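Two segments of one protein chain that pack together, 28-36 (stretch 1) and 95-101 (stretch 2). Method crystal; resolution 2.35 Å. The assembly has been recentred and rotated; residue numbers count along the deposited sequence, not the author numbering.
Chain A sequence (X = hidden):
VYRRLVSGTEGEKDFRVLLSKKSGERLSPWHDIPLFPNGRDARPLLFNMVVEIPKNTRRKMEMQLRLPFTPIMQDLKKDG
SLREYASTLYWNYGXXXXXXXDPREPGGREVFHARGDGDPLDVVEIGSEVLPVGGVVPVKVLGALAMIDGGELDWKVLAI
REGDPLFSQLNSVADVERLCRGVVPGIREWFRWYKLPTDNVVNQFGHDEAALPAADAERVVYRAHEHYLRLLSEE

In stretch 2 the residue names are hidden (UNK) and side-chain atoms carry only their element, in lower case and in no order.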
# COMPACT_ATOMS: atom_id res chain seq x y z
N SER A 28 -18.36 -26.26 -6.28
CA SER A 28 -17.85 -24.94 -6.66
C SER A 28 -17.97 -23.97 -5.50
O SER A 28 -19.06 -23.81 -4.94
CB SER A 28 -18.63 -24.41 -7.87
OG SER A 28 -18.28 -23.06 -8.15
N PRO A 29 -16.88 -23.30 -5.11
CA PRO A 29 -16.99 -22.26 -4.08
C PRO A 29 -17.88 -21.10 -4.48
O PRO A 29 -18.40 -20.41 -3.60
CB PRO A 29 -15.54 -21.80 -3.88
CG PRO A 29 -14.79 -22.28 -5.09
CD PRO A 29 -15.49 -23.53 -5.53
N TRP A 30 -18.07 -20.85 -5.78
CA TRP A 30 -18.92 -19.76 -6.23
C TRP A 30 -20.38 -20.19 -6.35
O TRP A 30 -21.28 -19.43 -5.97
CB TRP A 30 -18.43 -19.23 -7.58
CG TRP A 30 -19.15 -17.98 -8.01
CD1 TRP A 30 -19.56 -16.95 -7.22
CD2 TRP A 30 -19.54 -17.63 -9.35
NE1 TRP A 30 -20.18 -15.98 -7.97
CE2 TRP A 30 -20.18 -16.38 -9.28
CE3 TRP A 30 -19.41 -18.26 -10.59
CZ2 TRP A 30 -20.69 -15.74 -10.41
CZ3 TRP A 30 -19.92 -17.62 -11.71
CH2 TRP A 30 -20.55 -16.37 -11.62
N HIS A 31 -20.63 -21.39 -6.86
CA HIS A 31 -21.99 -21.83 -7.15
C HIS A 31 -22.64 -22.60 -5.99
O HIS A 31 -23.82 -22.39 -5.71
CB HIS A 31 -22.02 -22.72 -8.39
CG HIS A 31 -21.60 -22.02 -9.65
ND1 HIS A 31 -22.33 -20.99 -10.20
CD2 HIS A 31 -20.55 -22.23 -10.47
CE1 HIS A 31 -21.73 -20.58 -11.30
NE2 HIS A 31 -20.65 -21.31 -11.49
N ASP A 32 -21.90 -23.49 -5.33
CA ASP A 32 -22.55 -24.45 -4.44
C ASP A 32 -22.37 -24.15 -2.96
O ASP A 32 -22.97 -24.84 -2.13
CB ASP A 32 -22.03 -25.86 -4.73
CG ASP A 32 -21.89 -26.15 -6.21
OD1 ASP A 32 -22.84 -25.91 -6.98
OD2 ASP A 32 -20.79 -26.61 -6.61
N ILE A 33 -21.57 -23.15 -2.60
CA ILE A 33 -21.47 -22.72 -1.20
C ILE A 33 -22.56 -21.70 -0.91
O ILE A 33 -22.69 -20.72 -1.65
CB ILE A 33 -20.08 -22.16 -0.88
CG1 ILE A 33 -19.04 -23.28 -0.95
CG2 ILE A 33 -20.06 -21.51 0.49
CD1 ILE A 33 -17.69 -22.89 -0.44
N PRO A 34 -23.37 -21.90 0.13
CA PRO A 34 -24.41 -20.92 0.44
C PRO A 34 -23.80 -19.60 0.88
O PRO A 34 -22.79 -19.57 1.59
CB PRO A 34 -25.20 -21.58 1.57
CG PRO A 34 -24.23 -22.53 2.20
CD PRO A 34 -23.37 -23.03 1.07
N LEU A 35 -24.41 -18.50 0.43
CA LEU A 35 -23.94 -17.19 0.85
C LEU A 35 -24.16 -16.97 2.34
O LEU A 35 -23.32 -16.38 3.02
CB LEU A 35 -24.65 -16.10 0.04
CG LEU A 35 -24.36 -14.66 0.48
CD1 LEU A 35 -22.87 -14.36 0.40
CD2 LEU A 35 -25.15 -13.67 -0.36
N PHE A 36 -25.28 -17.46 2.87
CA PHE A 36 -25.60 -17.35 4.29
C PHE A 36 -25.41 -18.70 4.97
O PHE A 36 -26.26 -19.59 4.81
CB PHE A 36 -27.02 -16.84 4.50
CG PHE A 36 -27.31 -15.54 3.82
CD1 PHE A 36 -26.86 -14.34 4.35
CD2 PHE A 36 -28.05 -15.50 2.65
CE1 PHE A 36 -27.13 -13.14 3.73
CE2 PHE A 36 -28.32 -14.30 2.02
CZ PHE A 36 -27.86 -13.12 2.56
N UNK A 95 -13.96 -13.39 -1.97
CA UNK A 95 -15.22 -13.05 -2.61
C UNK A 95 -16.36 -13.76 -1.92
O UNK A 95 -16.17 -14.77 -1.23
c UNK A 95 -15.20 -13.40 -4.11
N UNK A 96 -17.56 -13.22 -2.10
CA UNK A 96 -18.79 -13.82 -1.60
C UNK A 96 -19.31 -14.83 -2.60
O UNK A 96 -19.43 -14.51 -3.79
c UNK A 96 -19.52 -12.24 1.08
c UNK A 96 -19.22 -11.37 2.12
c UNK A 96 -18.92 -10.05 1.84
c UNK A 96 -18.92 -9.60 0.53
c UNK A 96 -19.22 -10.48 -0.49
c UNK A 96 -19.52 -11.81 -0.23
c UNK A 96 -19.85 -12.75 -1.35
N UNK A 97 -19.63 -16.06 -2.18
CA UNK A 97 -20.26 -17.01 -3.10
C UNK A 97 -21.63 -16.53 -3.55
O UNK A 97 -22.29 -15.75 -2.85
c UNK A 97 -20.37 -18.30 -2.27
c UNK A 97 -19.48 -18.10 -1.09
c UNK A 97 -19.45 -16.62 -0.84
N UNK A 98 -22.04 -16.99 -4.73
CA UNK A 98 -23.38 -16.73 -5.25
C UNK A 98 -23.66 -15.23 -5.34
O UNK A 98 -24.77 -14.77 -5.06
c UNK A 98 -24.22 -18.95 -4.34
n UNK A 98 -25.29 -20.97 -3.57
c UNK A 98 -24.44 -17.45 -4.42
c UNK A 98 -25.21 -19.66 -3.44
o UNK A 98 -25.89 -19.03 -2.63
N UNK A 99 -22.64 -14.47 -5.72
CA UNK A 99 -22.77 -13.05 -5.98
C UNK A 99 -22.17 -12.75 -7.34
O UNK A 99 -21.24 -13.42 -7.79
o UNK A 99 -20.69 -12.52 -4.85
c UNK A 99 -22.09 -12.19 -4.91
c UNK A 99 -22.73 -12.42 -3.54
N UNK A 100 -22.71 -11.72 -7.99
CA UNK A 100 -22.22 -11.31 -9.30
C UNK A 100 -22.50 -9.82 -9.45
O UNK A 100 -23.65 -9.40 -9.34
c UNK A 100 -22.89 -12.10 -10.43
c UNK A 100 -22.37 -11.75 -11.79
c UNK A 100 -21.07 -11.70 -12.19
c UNK A 100 -23.15 -11.39 -12.94
c UNK A 100 -24.03 -10.66 -15.47
c UNK A 100 -24.95 -10.90 -14.44
c UNK A 100 -22.25 -11.14 -14.00
c UNK A 100 -24.52 -11.26 -13.18
c UNK A 100 -22.68 -10.77 -15.27
n UNK A 100 -20.99 -11.34 -13.51
N UNK A 101 -21.45 -9.04 -9.68
CA UNK A 101 -21.62 -7.60 -9.88
C UNK A 101 -21.99 -7.37 -11.34
O UNK A 101 -21.16 -7.01 -12.18
o UNK A 101 -20.56 -4.51 -7.30
o UNK A 101 -22.15 -5.96 -6.86
c UNK A 101 -21.03 -5.67 -7.32
c UNK A 101 -20.38 -6.84 -9.46
c UNK A 101 -20.21 -6.78 -7.95

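Position 95 carries a single side-chain carbon. The CA-to-CB bond points toward stretch 1, but CB stays 6.4 Å from CD1 of Trp30 and makes no contact. The residue is alanine, and the small side chain of Ala95 is buried.

Position 96 has one carbon followed by a ring of six carbons with no heteroatom. Its CB lies 3.8 Å from CD1 of Leu35. That is phenylalanine; a tyrosine would carry an oxygen beyond the ring. The apolar contact is in keeping with the buried, wholly hydrocarbon side chain of Phe96.

At position 97 three carbons close a ring onto the backbone nitrogen, and CB is 3.2 Å from O of Pro29. The closed ring identifies proline. CA of Pro97 is 4.4 Å from CA of Trp30, the closest pair of CA atoms across the stretches. The compact ring fits this tight passage: CG of Pro97 is 3.8 Å from CG2 of Ile33, and CD is 4.3 Å from CD1 of Leu35. A proline nitrogen has no hydrogen to donate; Pro97 contributes packing, and the next residue makes a backbone bond to stretch 1.

Position 98 shows three carbons in an unbranched run, the third bearing one oxygen and one nitrogen. Its amide nitrogen lies 3.0 Å from O of His31. This terminal amide, one methylene longer than that of asparagine, belongs to glutamine. The backbone N of Gln98 donates to O of Trp30 at 2.8 Å. The side chain leaves sideways, with chi1 m and chi2 t, and its end comes nearer to stretch 1. There NE2 donates to O of His31 in a nearly straight bond, 172° at the hydrogen, while OE1 accepts a weak bond from N of Leu35 at 3.4 Å. One amide thus serves as both donor and acceptor, a role a carboxylate could not fill in the same way.

Position 99 has a carbon bearing one oxygen and one carbon; its methyl carbon approaches CD2 of Leu35 at 4.2 Å. The branched pattern is that of threonine. While CG2 of Thr99 faces that apolar neighbour, OG1 donates to O of Phe96 at 2.6 Å, a bond within stretch 2 that links residues three apart. The backbone O of Thr99 accepts from NE1 of Trp30 at 2.8 Å.

Position 100 carries one carbon and then fused five- and six-membered rings holding eight carbons and one nitrogen. Its CB meets CZ2 of Trp30 at 4.3 Å. The rings are the indole of tryptophan. The apolar CB of Trp100 suits the Trp30 edge, while NE1 is hydrogen-bonded elsewhere in the structure.

Position 101 has three carbons, the third bearing two oxygens, all out of reach of stretch 1: glutamate. This contact does not explain the choice of Glu101.

The contact joins two irregular segments. Trp30 anchors it through its backbone oxygen and indole nitrogen, the glutamine amide binds the neighbouring loop, and Ile33 and Leu35 pack against Pro97; directional bonds and apolar contacts lie side by side along the contact.

Stretch 2 (95-101) AFPQTWE
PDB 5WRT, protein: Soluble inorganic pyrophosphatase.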